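Side-chain contacts in protein (soluble lytic transglycosylase SLT70) (Escherichia coli, PDB 1QSA), which cleaves the glycosidic bonds between N-acetylmuramic acid and N-acetylglucosamine in peptidoglycan and leaves a 1,6-anhydro bond on the muramic acid: residues A[310-313]-A[314-317]; A[549-553]-A[554-558]; A[577-581]-A[582-586]. All blocks are in the same frame, centred on the assembly; numbering follows the deposited sequence. Where two conformers were deposited one is given.

Interaction 1 (A[310-313]-A[314-317])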
loop_
_atom_site.group_PDB
_atom_site.type_symbol
_atom_site.label_atom_id
_atom_site.label_comp_id
_atom_site.label_asym_id
_atom_site.label_seq_id
_atom_site.Cartn_x
_atom_site.Cartn_y
_atom_site.Cartn_z
ATOM N N ARG A 310 -7.617 7.210 -28.688
ATOM C CA ARG A 310 -6.547 6.220 -28.862
ATOM C C ARG A 310 -6.558 5.139 -27.777
ATOM O O ARG A 310 -5.864 4.127 -27.892
ATOM C CB ARG A 310 -5.161 6.886 -28.885
ATOM C CG ARG A 310 -4.969 7.930 -29.974
ATOM C CD ARG A 310 -5.047 7.314 -31.347
ATOM N NE ARG A 310 -3.957 6.370 -31.595
ATOM C CZ ARG A 310 -3.781 5.733 -32.749
ATOM N NH1 ARG A 310 -4.624 5.937 -33.755
ATOM N NH2 ARG A 310 -2.768 4.889 -32.902
ATOM N N LEU A 311 -7.317 5.366 -26.710
ATOM C CA LEU A 311 -7.414 4.380 -25.633
ATOM C C LEU A 311 -8.100 3.119 -26.133
ATOM O O LEU A 311 -9.006 3.189 -26.970
ATOM C CB LEU A 311 -8.251 4.930 -24.483
ATOM C CG LEU A 311 -7.609 6.018 -23.624
ATOM C CD1 LEU A 311 -8.665 6.665 -22.756
ATOM C CD2 LEU A 311 -6.498 5.397 -22.791
ATOM N N PRO A 312 -7.624 1.942 -25.693
ATOM C CA PRO A 312 -8.308 0.737 -26.164
ATOM C C PRO A 312 -9.702 0.715 -25.535
ATOM O O PRO A 312 -9.950 1.359 -24.514
ATOM C CB PRO A 312 -7.418 -0.402 -25.650
ATOM C CG PRO A 312 -6.684 0.184 -24.509
ATOM C CD PRO A 312 -6.403 1.605 -24.938
ATOM N N MET A 313 -10.621 0.021 -26.194
ATOM C CA MET A 313 -12.008 -0.080 -25.753
ATOM C C MET A 313 -12.136 -0.370 -24.253
ATOM O O MET A 313 -12.928 0.260 -23.552
ATOM C CB MET A 313 -12.695 -1.181 -26.579
ATOM C CG MET A 313 -14.143 -1.412 -26.255
ATOM S SD MET A 313 -14.689 -2.960 -27.052
ATOM C CE MET A 313 -14.030 -4.155 -25.887
ATOM N N GLU A 314 -11.325 -1.299 -23.761
ATOM C CA GLU A 314 -11.359 -1.678 -22.353
ATOM C C GLU A 314 -11.097 -0.507 -21.394
ATOM O O GLU A 314 -11.800 -0.340 -20.390
ATOM C CB GLU A 314 -10.365 -2.813 -22.103
ATOM C CG GLU A 314 -10.724 -4.135 -22.818
ATOM C CD GLU A 314 -10.320 -4.209 -24.297
ATOM O OE1 GLU A 314 -9.632 -3.301 -24.823
ATOM O OE2 GLU A 314 -10.686 -5.219 -24.943
ATOM N N ALA A 315 -10.106 0.317 -21.715
ATOM C CA ALA A 315 -9.778 1.462 -20.870
ATOM C C ALA A 315 -10.901 2.502 -20.836
ATOM O O ALA A 315 -11.125 3.140 -19.811
ATOM C CB ALA A 315 -8.481 2.094 -21.336
ATOM N N LYS A 316 -11.648 2.614 -21.933
ATOM C CA LYS A 316 -12.739 3.577 -22.039
ATOM C C LYS A 316 -13.907 3.299 -21.097
ATOM O O LYS A 316 -14.799 4.141 -20.940
ATOM C CB LYS A 316 -13.228 3.675 -23.488
ATOM C CG LYS A 316 -12.210 4.271 -24.432
ATOM C CD LYS A 316 -12.785 4.347 -25.843
ATOM C CE LYS A 316 -11.757 4.820 -26.849
ATOM N NZ LYS A 316 -12.334 4.853 -28.229
ATOM N N GLU A 317 -13.889 2.120 -20.476
ATOM C CA GLU A 317 -14.914 1.708 -19.506
ATOM C C GLU A 317 -14.713 2.421 -18.163
ATOM O O GLU A 317 -15.630 2.490 -17.344
ATOM C CB GLU A 317 -14.808 0.202 -19.219
ATOM C CG GLU A 317 -14.833 -0.718 -20.438
ATOM C CD GLU A 317 -16.229 -0.983 -20.974
ATOM O OE1 GLU A 317 -17.222 -0.506 -20.378
ATOM O OE2 GLU A 317 -16.326 -1.690 -21.998
HETATM O O HOH W 1 -15.525 0.650 -24.030
#
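P312 and A315 meet where the chain passes from an extended link into a helical turn. L311 and P312 have extended backbone angles. From 314 to 317 the angles are helical, but the regular helix bonds are missing. P312 O faces the amides of the new turn and takes two weak hydrogen bonds, from A315 N at 3.0 Å and from K316 N at 3.3 Å. K316 N also bonds weakly to M313 O. E317 N adds a bond to E314 O.

The apolar part is small. A315 CB sits 4.1 Å from P312 CG, at the rim of the proline ring, and equally far from L311 CD2. The buried L311 and A315 also lean on helix 285-298, at I288, E289 and T285.

K316 runs back along the chain. Its CG stands beside the backbone N (chi1 -67°) and the rest is fully extended, which brings CE to 3.2 Å from L311 O. NZ stays 3.9 Å from the same oxygen. The exposed E314 bends at chi2 (81°) and turns its carboxylate back over the chain. OE1 comes to 3.7 Å from P312 CB, and OE2 lies near the bent methyl end of M313, CE. A water donates to M313 O at 2.7 Å and more weakly to E317 OE2, so it links the start of the turn to its end.

This is an irregular turn of helical backbone in the connection between helices 301-310 and 319-331, in the alpha-superhelix of Slt70.

Interaction 2 (A[549-553]-A[554-558])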
loop_
_atom_site.group_PDB
_atom_site.type_symbol
_atom_site.label_atom_id
_atom_site.label_comp_id
_atom_site.label_asym_id
_atom_site.label_seq_id
_atom_site.Cartn_x
_atom_site.Cartn_y
_atom_site.Cartn_z
ATOM N N SER A 549 -5.359 18.921 0.102
ATOM C CA SER A 549 -5.258 17.469 0.147
ATOM C C SER A 549 -4.000 17.039 -0.602
ATOM O O SER A 549 -3.248 16.210 -0.124
ATOM C CB SER A 549 -6.508 16.804 -0.449
ATOM O OG SER A 549 -7.668 17.156 0.306
ATOM N N ALA A 550 -3.780 17.619 -1.778
ATOM C CA ALA A 550 -2.590 17.304 -2.553
ATOM C C ALA A 550 -1.319 17.697 -1.795
ATOM O O ALA A 550 -0.346 16.937 -1.788
ATOM C CB ALA A 550 -2.646 18.000 -3.913
ATOM N N ALA A 551 -1.346 18.849 -1.132
ATOM C CA ALA A 551 -0.194 19.333 -0.362
ATOM C C ALA A 551 0.061 18.448 0.871
ATOM O O ALA A 551 1.210 18.180 1.217
ATOM C CB ALA A 551 -0.394 20.802 0.057
ATOM N N TYR A 552 -1.000 17.951 1.505
ATOM C CA TYR A 552 -0.834 17.098 2.683
ATOM C C TYR A 552 -0.144 15.792 2.286
ATOM O O TYR A 552 0.753 15.319 2.978
ATOM C CB TYR A 552 -2.196 16.813 3.334
ATOM C CG TYR A 552 -2.114 16.253 4.746
ATOM C CD1 TYR A 552 -1.994 14.873 4.969
ATOM C CD2 TYR A 552 -2.137 17.106 5.852
ATOM C CE1 TYR A 552 -1.892 14.355 6.268
ATOM C CE2 TYR A 552 -2.033 16.602 7.158
ATOM C CZ TYR A 552 -1.907 15.225 7.353
ATOM O OH TYR A 552 -1.768 14.731 8.634
ATOM N N ASN A 553 -0.495 15.263 1.121
ATOM C CA ASN A 553 0.083 14.002 0.638
ATOM C C ASN A 553 1.462 14.131 -0.042
ATOM O O ASN A 553 2.371 13.342 0.241
ATOM C CB ASN A 553 -0.912 13.317 -0.318
ATOM C CG ASN A 553 -0.399 11.984 -0.856
ATOM O OD1 ASN A 553 -0.035 11.881 -2.014
ATOM N ND2 ASN A 553 -0.372 10.963 -0.007
ATOM N N ALA A 554 1.614 15.142 -0.895
ATOM C CA ALA A 554 2.833 15.340 -1.677
ATOM C C ALA A 554 3.722 16.521 -1.310
ATOM O O ALA A 554 4.826 16.651 -1.850
ATOM C CB ALA A 554 2.472 15.415 -3.172
ATOM N N GLY A 555 3.261 17.376 -0.406
ATOM C CA GLY A 555 4.051 18.536 -0.005
ATOM C C GLY A 555 3.652 19.786 -0.778
ATOM O O GLY A 555 3.320 19.711 -1.961
ATOM N N PRO A 556 3.665 20.969 -0.140
ATOM C CA PRO A 556 3.294 22.220 -0.813
ATOM C C PRO A 556 4.113 22.529 -2.081
ATOM O O PRO A 556 3.565 23.054 -3.041
ATOM C CB PRO A 556 3.520 23.277 0.274
ATOM C CG PRO A 556 3.283 22.519 1.550
ATOM C CD PRO A 556 3.946 21.190 1.293
ATOM N N GLY A 557 5.395 22.162 -2.091
ATOM C CA GLY A 557 6.251 22.415 -3.241
ATOM C C GLY A 557 5.746 21.786 -4.527
ATOM O O GLY A 557 5.703 22.438 -5.581
ATOM N N ARG A 558 5.342 20.523 -4.429
ATOM C CA ARG A 558 4.805 19.780 -5.573
ATOM C C ARG A 558 3.534 20.436 -6.075
ATOM O O ARG A 558 3.354 20.568 -7.282
ATOM C CB ARG A 558 4.516 18.320 -5.201
ATOM C CG ARG A 558 5.724 17.423 -5.290
ATOM C CD ARG A 558 6.213 17.295 -6.739
ATOM N NE ARG A 558 7.544 16.698 -6.776
ATOM C CZ ARG A 558 8.302 16.594 -7.864
ATOM N NH1 ARG A 558 7.852 17.014 -9.042
ATOM N NH2 ARG A 558 9.506 16.042 -7.772
#
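A551 lays its methyl against P556, with CB 4.0 Å from P556 CA and 4.3 Å from CG of the ring. The contact spans a tight helix-to-helix corner in the lysozyme-like Slt domain. Helix 545-554 stops, G555 makes the bend, and helix 556-566 starts at once. G555 leaves helical angles with a positive phi of 96°. A beta carbon there would be jammed against the preceding carbonyl oxygen, which suits glycine. The same residue is the N-cap of the next helix, with P556 in its first turn. F541 and helix 523-540 also pack on A551 and P556.

N553 holds CG anti to its backbone N, and its amide reaches helix 582-601. OD1 bonds to T584 OG1 and ND2 to E583 OE2. Y552 points away from the corner and touches E478, the predicted active-site residue. Its hydroxyl is bonded to M495 O.

Two backbone bonds close the first helix. A554 N reaches A550 O at 2.8 Å in a nearly straight bond. G555 N reaches A551 O at 2.7 Å, more bent at 136°, with the donor tilted 35° from the carbonyl plane.

Interaction 3 (A[577-581]-A[582-586])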
loop_
_atom_site.group_PDB
_atom_site.type_symbol
_atom_site.label_atom_id
_atom_site.label_comp_id
_atom_site.label_asym_id
_atom_site.label_seq_id
_atom_site.Cartn_x
_atom_site.Cartn_y
_atom_site.Cartn_z
ATOM N N GLU A 577 -7.563 15.171 -12.204
ATOM C CA GLU A 577 -7.238 14.053 -13.080
ATOM C C GLU A 577 -5.833 14.096 -13.669
ATOM O O GLU A 577 -5.240 13.048 -13.942
ATOM C CB GLU A 577 -8.273 13.926 -14.207
ATOM C CG GLU A 577 -8.162 12.597 -14.948
ATOM C CD GLU A 577 -8.302 11.409 -14.012
ATOM O OE1 GLU A 577 -9.280 11.362 -13.256
ATOM O OE2 GLU A 577 -7.433 10.523 -14.009
ATOM N N SER A 578 -5.303 15.304 -13.861
ATOM C CA SER A 578 -3.978 15.477 -14.445
ATOM C C SER A 578 -2.819 15.482 -13.447
ATOM O O SER A 578 -1.655 15.580 -13.846
ATOM C CB SER A 578 -3.930 16.728 -15.342
ATOM O OG SER A 578 -4.204 17.903 -14.606
ATOM N N ILE A 579 -3.116 15.382 -12.155
ATOM C CA ILE A 579 -2.045 15.306 -11.146
ATOM C C ILE A 579 -1.155 14.135 -11.612
ATOM O O ILE A 579 -1.624 13.016 -11.791
ATOM C CB ILE A 579 -2.628 15.039 -9.752
ATOM C CG1 ILE A 579 -3.260 16.340 -9.220
ATOM C CG2 ILE A 579 -1.530 14.531 -8.808
ATOM C CD1 ILE A 579 -4.059 16.182 -7.908
ATOM N N PRO A 580 0.139 14.401 -11.839
ATOM C CA PRO A 580 1.059 13.363 -12.321
ATOM C C PRO A 580 1.446 12.198 -11.426
ATOM O O PRO A 580 1.920 11.186 -11.933
ATOM C CB PRO A 580 2.269 14.162 -12.800
ATOM C CG PRO A 580 2.275 15.349 -11.917
ATOM C CD PRO A 580 0.809 15.713 -11.736
ATOM N N PHE A 581 1.289 12.345 -10.113
ATOM C CA PHE A 581 1.600 11.267 -9.179
ATOM C C PHE A 581 0.316 10.467 -8.985
ATOM O O PHE A 581 -0.657 10.996 -8.445
ATOM C CB PHE A 581 2.015 11.816 -7.812
ATOM C CG PHE A 581 3.355 12.485 -7.786
ATOM C CD1 PHE A 581 4.130 12.612 -8.940
ATOM C CD2 PHE A 581 3.840 13.002 -6.584
ATOM C CE1 PHE A 581 5.375 13.255 -8.892
ATOM C CE2 PHE A 581 5.067 13.641 -6.522
ATOM C CZ PHE A 581 5.838 13.766 -7.683
ATOM N N SER A 582 0.310 9.205 -9.407
ATOM C CA SER A 582 -0.887 8.375 -9.270
ATOM C C SER A 582 -1.383 8.268 -7.831
ATOM O O SER A 582 -2.590 8.274 -7.600
ATOM C CB SER A 582 -0.651 6.975 -9.853
ATOM O OG SER A 582 0.469 6.357 -9.257
ATOM N N GLU A 583 -0.456 8.172 -6.869
ATOM C CA GLU A 583 -0.842 8.071 -5.459
ATOM C C GLU A 583 -1.594 9.318 -4.992
ATOM O O GLU A 583 -2.627 9.217 -4.333
ATOM C CB GLU A 583 0.378 7.866 -4.547
ATOM C CG GLU A 583 0.022 7.886 -3.040
ATOM C CD GLU A 583 1.242 7.968 -2.113
ATOM O OE1 GLU A 583 2.355 7.570 -2.534
ATOM O OE2 GLU A 583 1.089 8.425 -0.951
ATOM N N THR A 584 -1.075 10.490 -5.339
ATOM C CA THR A 584 -1.697 11.753 -4.926
ATOM C C THR A 584 -3.034 11.977 -5.634
ATOM O O THR A 584 -3.977 12.519 -5.054
ATOM C CB THR A 584 -0.741 12.924 -5.178
ATOM O OG1 THR A 584 0.531 12.616 -4.582
ATOM C CG2 THR A 584 -1.291 14.211 -4.557
ATOM N N ARG A 585 -3.099 11.614 -6.910
ATOM C CA ARG A 585 -4.346 11.751 -7.664
ATOM C C ARG A 585 -5.440 10.909 -6.991
ATOM O O ARG A 585 -6.558 11.383 -6.755
ATOM C CB ARG A 585 -4.119 11.292 -9.106
ATOM C CG ARG A 585 -5.289 11.538 -10.022
ATOM C CD ARG A 585 -4.908 11.245 -11.472
ATOM N NE ARG A 585 -4.521 9.860 -11.727
ATOM C CZ ARG A 585 -3.301 9.457 -12.090
ATOM N NH1 ARG A 585 -2.314 10.327 -12.236
ATOM N NH2 ARG A 585 -3.066 8.172 -12.312
ATOM N N GLY A 586 -5.106 9.665 -6.650
ATOM C CA GLY A 586 -6.069 8.798 -5.990
ATOM C C GLY A 586 -6.430 9.292 -4.593
ATOM O O GLY A 586 -7.584 9.179 -4.156
HETATM O O HOH W 2 2.699 8.051 -10.689
HETATM O O HOH W 3 0.205 9.191 -13.351
#
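R585 reaches back from the first turn of helix 582-601 to the chain that leads into it. CG stands anti to the backbone N (chi1 -173°), and a bend at chi3 (62°) swings the guanidinium towards the carbonyl of I579. NH1 bonds to I579 O at 2.8 Å. The oxygen lies only 6° out of the guanidinium plane, and the donor meets it almost in line with the C=O bond. A water in the same plane accepts from NH1 and donates to P580 O. One face of the group rests on S582 CA. These contacts restrict how the group can turn.

F581 is the N-cap, and its O takes the bond from R585 N at 2.9 Å. Its side chain lies alongside T584, pointing the same way. T584 OG1 sits at the ring edge, 3.9 Å from F581 CD2, and is 3.6 Å from F581 CB. That hydroxyl is held by N553 of the preceding helix pair. The F581 ring also meets W562 edge-to-face.

I579 points toward the helix. Its CG2 reaches T584 CB at 4.0 Å, and the two side chains cross at about a right angle. W562 touches both.

E577 meets R585 differently. Its OE2 is 3.8 Å from R585 NE, a long salt bridge. The oxygen lies well out of the guanidinium plane, so no N-H points at it and the polar link is one of charge. R585 CD also lies against E577 O. E577 OE1 bonds to Y352.

R585 therefore ties the link to the helix by two directed bonds, side chain to I579 O and backbone to F581 O. Its attraction to E577 is less directional. R293 and K589 also pair with the E577 carboxylate, which probably balances the positive charges gathered round it.

All three contacts are local turns, and all are partly buried. Interactions 2 and 3 lead directly into a helix, interaction 1 only into irregular helical backbone before helix 319-331. The centre of interaction 1 is about 26 Å from the centre of the chain, the farthest of the three. Its backbone bonds are weak, and three of its seven touching residues are exposed. Interactions 2 and 3 lie nearer the chain centre and touch each other, joined by polar bonds and by R558 packing on F581. Interaction 2 relies on a glycine bend and small apolar groups; interaction 3 adds charge and bound water. Interactions 1 and 3 do not touch, yet both pack on helix 285-298.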